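Local atomic coordinates of glycerophosphoryl diester phosphodiesterase (Agrobacterium tumefaciens str. C58, PDB entry 3KS6), a protein that belongs to the glycerophosphoryl diester phosphodiesterase family, has a TIM-barrel fold and carries a magnesium ion in the model. Residues 4-9 with 31-36; 10-15 with 230-235. All coordinates share one frame; numbering follows the deposited sequence.

Contact 1. Residues 4-9 with 31-36; sequences RIASHR and LEEVEF. With MG (magnesium ion), chain F; ACT (acetate ion), chain H.
Ala6 and Glu33 are paired across two parallel strands, their CB atoms 3.8 Å apart on the same face. This middle is tight. Ser7 N donates to Glu33 O at 2.9 Å, and Glu35 N donates to Ser7 O at 2.8 Å. Ile5 O takes two donors, Glu32 N and Glu33 N. On the side of Ser7 and Val34, Leu31 CB and CD2 lie against Ile5 CG2, and helices 20-27 and 234-249 cover these residues. Strands 4-8 and 33-40 are the first two parallel strands of the TIM barrel, and the face with Ala6, His8, Glu33 and Glu35 carries the metal site. Glu35 OE2 binds magnesium at 2.1 Å, together with Asp37 and Glu105. Its OE1 takes a bond from a metal-bound water and lies 3.2 Å from His8 CD2. Glu35 and His8 run side by side, with carboxylate and ring 21° apart. Arg9 NH2 and His8 NE2 donate to OXT of an acetate ion, probably from the crystallisation liquor, while His8 ND1 is hydrogen-bonded to Asp232 OD1. The other end is looser and partly exposed. Arg4 bends at chi3 (64°), which places NE where a water joins it to Glu33 OE2. Arg4 NH2 makes a salt bridge to Glu33 OE2 at 3.1 Å, and Glu32 CB lies over one guanidinium face. Glu32 OE1 accepts from Ile5 N at 2.9 Å and pairs with Arg241.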
loop_
_atom_site.group_PDB
_atom_site.type_symbol
_atom_site.label_atom_id
_atom_site.label_comp_id
_atom_site.label_asym_id
_atom_site.label_seq_id
_atom_site.Cartn_x
_atom_site.Cartn_y
_atom_site.Cartn_z
ATOM N N ARG A 4 -12.390 3.792 -4.703
ATOM C CA ARG A 4 -11.448 4.625 -3.982
ATOM C C ARG A 4 -10.083 4.583 -4.669
ATOM O O ARG A 4 -9.742 3.596 -5.354
ATOM C CB ARG A 4 -11.344 4.194 -2.522
ATOM C CG ARG A 4 -12.637 4.368 -1.731
ATOM C CD ARG A 4 -12.716 3.485 -0.489
ATOM N NE ARG A 4 -11.693 3.822 0.509
ATOM C CZ ARG A 4 -11.756 4.866 1.336
ATOM N NH1 ARG A 4 -12.783 5.708 1.311
ATOM N NH2 ARG A 4 -10.775 5.080 2.205
ATOM N N ILE A 5 -9.349 5.684 -4.526
ATOM C CA ILE A 5 -8.033 5.861 -5.112
ATOM C C ILE A 5 -6.995 5.949 -3.998
ATOM O O ILE A 5 -7.142 6.769 -3.063
ATOM C CB ILE A 5 -7.936 7.139 -5.951
ATOM C CG1 ILE A 5 -8.802 7.021 -7.202
ATOM C CG2 ILE A 5 -6.457 7.413 -6.375
ATOM C CD1 ILE A 5 -8.913 8.313 -7.997
ATOM N N ALA A 6 -5.941 5.127 -4.109
ATOM C CA ALA A 6 -4.816 5.170 -3.181
ATOM C C ALA A 6 -3.538 5.535 -3.931
ATOM O O ALA A 6 -3.222 4.926 -4.923
ATOM C CB ALA A 6 -4.631 3.824 -2.426
ATOM N N SER A 7 -2.797 6.518 -3.433
ATOM C CA SER A 7 -1.581 6.980 -4.081
ATOM C C SER A 7 -0.413 6.062 -3.717
ATOM O O SER A 7 -0.002 6.025 -2.565
ATOM C CB SER A 7 -1.282 8.393 -3.611
ATOM O OG SER A 7 -0.072 8.914 -4.113
ATOM N N HIS A 8 0.118 5.343 -4.714
ATOM C CA HIS A 8 1.122 4.287 -4.504
ATOM C C HIS A 8 2.458 4.901 -4.174
ATOM O O HIS A 8 3.056 5.577 -4.996
ATOM C CB HIS A 8 1.203 3.392 -5.747
ATOM C CG HIS A 8 2.038 2.151 -5.573
ATOM N ND1 HIS A 8 3.119 1.850 -6.387
ATOM C CD2 HIS A 8 1.924 1.119 -4.701
ATOM C CE1 HIS A 8 3.649 0.705 -5.991
ATOM N NE2 HIS A 8 2.927 0.220 -4.996
ATOM N N ARG A 9 2.906 4.681 -2.949
ATOM C CA ARG A 9 4.176 5.205 -2.473
ATOM C C ARG A 9 4.236 6.747 -2.540
ATOM O O ARG A 9 5.301 7.336 -2.670
ATOM C CB ARG A 9 5.362 4.577 -3.227
ATOM C CG ARG A 9 5.282 3.065 -3.341
ATOM C CD ARG A 9 6.532 2.457 -3.947
ATOM N NE ARG A 9 6.266 1.076 -4.361
ATOM C CZ ARG A 9 7.001 0.372 -5.210
ATOM N NH1 ARG A 9 8.095 0.875 -5.766
ATOM N NH2 ARG A 9 6.614 -0.860 -5.512
ATOM N N LEU A 31 -8.235 12.478 -3.127
ATOM C CA LEU A 31 -8.237 11.020 -3.185
ATOM C C LEU A 31 -8.358 10.559 -1.745
ATOM O O LEU A 31 -8.344 11.372 -0.826
ATOM C CB LEU A 31 -7.018 10.438 -3.941
ATOM C CG LEU A 31 -5.617 10.968 -3.607
ATOM C CD1 LEU A 31 -5.249 10.786 -2.128
ATOM C CD2 LEU A 31 -4.562 10.349 -4.555
ATOM N N GLU A 32 -8.439 9.255 -1.533
ATOM C CA GLU A 32 -8.852 8.725 -0.250
ATOM C C GLU A 32 -7.773 8.127 0.594
ATOM O O GLU A 32 -7.895 8.151 1.799
ATOM C CB GLU A 32 -9.932 7.675 -0.464
ATOM C CG GLU A 32 -11.252 8.274 -0.972
ATOM C CD GLU A 32 -11.182 8.677 -2.411
ATOM O OE1 GLU A 32 -10.648 7.844 -3.164
ATOM O OE2 GLU A 32 -11.653 9.787 -2.801
ATOM N N GLU A 33 -6.735 7.559 -0.035
ATOM C CA GLU A 33 -5.641 6.932 0.708
ATOM C C GLU A 33 -4.268 7.185 0.104
ATOM O O GLU A 33 -4.121 7.470 -1.084
ATOM C CB GLU A 33 -5.857 5.408 0.787
ATOM C CG GLU A 33 -7.080 4.981 1.562
ATOM C CD GLU A 33 -7.424 3.495 1.394
ATOM O OE1 GLU A 33 -6.660 2.766 0.742
ATOM O OE2 GLU A 33 -8.486 3.071 1.882
ATOM N N VAL A 34 -3.272 7.089 0.964
ATOM C CA VAL A 34 -1.883 7.050 0.555
ATOM C C VAL A 34 -1.383 5.668 0.923
ATOM O O VAL A 34 -1.655 5.188 2.033
ATOM C CB VAL A 34 -1.028 8.149 1.205
ATOM C CG1 VAL A 34 -0.951 7.994 2.717
ATOM C CG2 VAL A 34 0.394 8.195 0.573
ATOM N N GLU A 35 -0.717 4.995 -0.029
ATOM C CA GLU A 35 -0.129 3.686 0.223
ATOM C C GLU A 35 1.377 3.813 0.481
ATOM O O GLU A 35 2.048 4.584 -0.185
ATOM C CB GLU A 35 -0.403 2.706 -0.932
ATOM C CG GLU A 35 -0.045 1.233 -0.556
ATOM C CD GLU A 35 1.392 0.810 -0.865
ATOM O OE1 GLU A 35 2.141 1.558 -1.495
ATOM O OE2 GLU A 35 1.789 -0.304 -0.441
ATOM N N PHE A 36 1.900 3.019 1.412
ATOM C CA PHE A 36 3.321 2.993 1.709
ATOM C C PHE A 36 3.682 1.698 2.423
ATOM O O PHE A 36 2.813 1.014 2.969
ATOM C CB PHE A 36 3.692 4.214 2.583
ATOM C CG PHE A 36 2.932 4.253 3.880
ATOM C CD1 PHE A 36 1.648 4.785 3.910
ATOM C CD2 PHE A 36 3.460 3.689 5.038
ATOM C CE1 PHE A 36 0.922 4.799 5.057
ATOM C CE2 PHE A 36 2.734 3.697 6.212
ATOM C CZ PHE A 36 1.462 4.277 6.234
HETATM MG MG MG F . 3.287 -1.485 -1.227
HETATM C C ACT H . 3.826 -3.174 -5.585
HETATM O O ACT H . 3.504 -2.904 -6.773
HETATM O OXT ACT H . 4.351 -2.268 -4.883
HETATM C CH3 ACT H . 3.600 -4.539 -5.011
HETATM O O HOH W 1 -10.354 1.137 0.663
HETATM O O HOH W 2 4.168 0.226 -2.120
HETATM O O HOH W 3 4.629 -2.659 -2.317
#

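Contact 2. Residues 10-15 with 230-235; sequences GGTLEF and TTDRPT
Glu14 reaches across to Thr235 with its carboxylate turned to take two bonds. OE1 accepts from Thr235 OG1 at 2.6 Å, and OE2 accepts from Thr235 N at 2.9 Å through its syn lone pair. The chain is fully extended at chi2 (-180°), which carries CD out to the first turn of helix 234-249. The two side chains cross at a slant. OE2 also lies 3.2 Å from Pro234 CD, so the proline ring packs against the carboxylate. A negative group beside the N-terminus of a helix would be favoured by the helix dipole. Thr12 and Asp232 are oriented differently: they lie side by side and point the same way. Thr12 OG1 is 2.9 Å from Asp232 OD1, and His8 O is a second possible acceptor for the hydroxyl proton. OD1 is also hydrogen-bonded to His8 ND1. In TIM-barrel terms, the contact joins the loop after the first strand, with its short helix 12-15, to the turn between the last strand, 228-231, and the last helix. Thr231 OG1 accepts from Arg233 N in an ST turn. Leu13 slants over Asp232, with CG 3.7 Å from Asp232 CB, and Leu13 N donates to Asp232 O at 3.2 Å. Leu13 CD1 sits over one face of the Arg233 guanidinium, offset toward its rim, while Arg233 NH1 bonds His213 O. Gly11 passes close to the proline, with CA 3.7 Å from Pro234 CD.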
loop_
_atom_site.group_PDB
_atom_site.type_symbol
_atom_site.label_atom_id
_atom_site.label_comp_id
_atom_site.label_asym_id
_atom_site.label_seq_id
_atom_site.Cartn_x
_atom_site.Cartn_y
_atom_site.Cartn_z
ATOM N N GLY A 10 3.080 7.395 -2.430
ATOM C CA GLY A 10 3.001 8.829 -2.544
ATOM C C GLY A 10 2.903 9.333 -3.975
ATOM O O GLY A 10 2.893 10.524 -4.169
ATOM N N GLY A 11 2.880 8.411 -4.960
ATOM C CA GLY A 11 2.712 8.735 -6.393
ATOM C C GLY A 11 4.047 8.630 -7.124
ATOM O O GLY A 11 4.557 9.629 -7.656
ATOM N N THR A 12 4.575 7.408 -7.190
ATOM C CA THR A 12 5.938 7.136 -7.662
ATOM C C THR A 12 6.313 7.826 -8.971
ATOM O O THR A 12 7.368 8.415 -9.083
ATOM C CB THR A 12 6.147 5.603 -7.847
ATOM O OG1 THR A 12 5.670 4.931 -6.669
ATOM C CG2 THR A 12 7.609 5.220 -8.070
ATOM N N LEU A 13 5.450 7.715 -9.955
ATOM C CA LEU A 13 5.784 8.159 -11.287
ATOM C C LEU A 13 5.581 9.651 -11.463
ATOM O O LEU A 13 5.894 10.157 -12.524
ATOM C CB LEU A 13 4.992 7.381 -12.320
ATOM C CG LEU A 13 5.435 5.939 -12.578
ATOM C CD1 LEU A 13 4.552 5.312 -13.643
ATOM C CD2 LEU A 13 6.892 5.908 -13.025
ATOM N N GLU A 14 5.035 10.331 -10.447
ATOM C CA GLU A 14 4.910 11.792 -10.459
ATOM C C GLU A 14 6.023 12.456 -9.621
ATOM O O GLU A 14 6.579 13.503 -10.004
ATOM C CB GLU A 14 3.540 12.231 -9.913
ATOM C CG GLU A 14 2.373 11.784 -10.786
ATOM C CD GLU A 14 0.997 12.199 -10.296
ATOM O OE1 GLU A 14 0.869 13.186 -9.551
ATOM O OE2 GLU A 14 0.020 11.533 -10.715
ATOM N N PHE A 15 6.356 11.857 -8.475
ATOM C CA PHE A 15 7.219 12.505 -7.481
ATOM C C PHE A 15 8.405 11.702 -6.964
ATOM O O PHE A 15 9.091 12.157 -6.016
ATOM C CB PHE A 15 6.378 12.858 -6.261
ATOM C CG PHE A 15 5.119 13.581 -6.596
ATOM C CD1 PHE A 15 5.159 14.863 -7.073
ATOM C CD2 PHE A 15 3.895 12.971 -6.419
ATOM C CE1 PHE A 15 3.988 15.531 -7.403
ATOM C CE2 PHE A 15 2.721 13.645 -6.721
ATOM C CZ PHE A 15 2.771 14.915 -7.218
ATOM N N THR A 230 -4.530 1.000 -6.063
ATOM C CA THR A 230 -3.333 1.816 -5.902
ATOM C C THR A 230 -2.791 2.210 -7.283
ATOM O O THR A 230 -2.921 1.480 -8.265
ATOM C CB THR A 230 -2.243 1.137 -5.130
ATOM O OG1 THR A 230 -1.856 -0.071 -5.810
ATOM C CG2 THR A 230 -2.714 0.869 -3.642
ATOM N N THR A 231 -2.225 3.415 -7.349
ATOM C CA THR A 231 -1.694 3.974 -8.605
ATOM C C THR A 231 -0.481 4.846 -8.392
ATOM O O THR A 231 -0.405 5.643 -7.457
ATOM C CB THR A 231 -2.772 4.814 -9.386
ATOM O OG1 THR A 231 -2.250 5.332 -10.640
ATOM C CG2 THR A 231 -3.316 5.965 -8.516
ATOM N N ASP A 232 0.472 4.706 -9.299
ATOM C CA ASP A 232 1.645 5.575 -9.351
ATOM C C ASP A 232 1.357 6.915 -10.018
ATOM O O ASP A 232 2.256 7.763 -10.062
ATOM C CB ASP A 232 2.800 4.906 -10.123
ATOM C CG ASP A 232 3.547 3.895 -9.303
ATOM O OD1 ASP A 232 3.404 3.890 -8.059
ATOM O OD2 ASP A 232 4.316 3.124 -9.931
ATOM N N ARG A 233 0.126 7.099 -10.532
ATOM C CA ARG A 233 -0.280 8.352 -11.185
ATOM C C ARG A 233 -1.603 8.879 -10.591
ATOM O O ARG A 233 -2.640 8.927 -11.276
ATOM C CB ARG A 233 -0.403 8.146 -12.701
ATOM C CG ARG A 233 0.951 7.908 -13.394
ATOM C CD ARG A 233 0.832 8.117 -14.913
ATOM N NE ARG A 233 2.117 8.030 -15.648
ATOM C CZ ARG A 233 2.659 6.927 -16.180
ATOM N NH1 ARG A 233 2.091 5.725 -16.042
ATOM N NH2 ARG A 233 3.812 7.006 -16.850
ATOM N N PRO A 234 -1.555 9.270 -9.321
ATOM C CA PRO A 234 -2.748 9.701 -8.611
ATOM C C PRO A 234 -3.449 10.898 -9.256
ATOM O O PRO A 234 -4.678 10.960 -9.272
ATOM C CB PRO A 234 -2.212 10.048 -7.222
ATOM C CG PRO A 234 -0.711 10.322 -7.421
ATOM C CD PRO A 234 -0.362 9.299 -8.444
ATOM N N THR A 235 -2.673 11.814 -9.818
ATOM C CA THR A 235 -3.237 13.011 -10.438
ATOM C C THR A 235 -4.103 12.597 -11.627
ATOM O O THR A 235 -5.238 13.022 -11.745
ATOM C CB THR A 235 -2.122 14.003 -10.808
ATOM O OG1 THR A 235 -1.410 14.405 -9.608
ATOM C CG2 THR A 235 -2.720 15.228 -11.513
#

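How the contacts relate
The centres of contacts 1 and 2 lie about 8 Å apart, and their segments alternate along the chain: 4-9, 10-15, 31-36, then 230-235. Segment 10-15 follows directly on 4-9. Strand 4-8 is shared ground, since it pairs with 33-40 on one side and 228-231 on the other, so the first and last strands meet and close the barrel. His8 N lies 2.8 Å from Thr231 O, a probable hydrogen bond. Leu31 CD2 packs on Pro234 CB at 3.6 Å. Contact 1 thus holds part of the metal site, and contact 2 supplies Asp232, the partner of His8 ND1, whose side chain is about 9 Å from the magnesium ion.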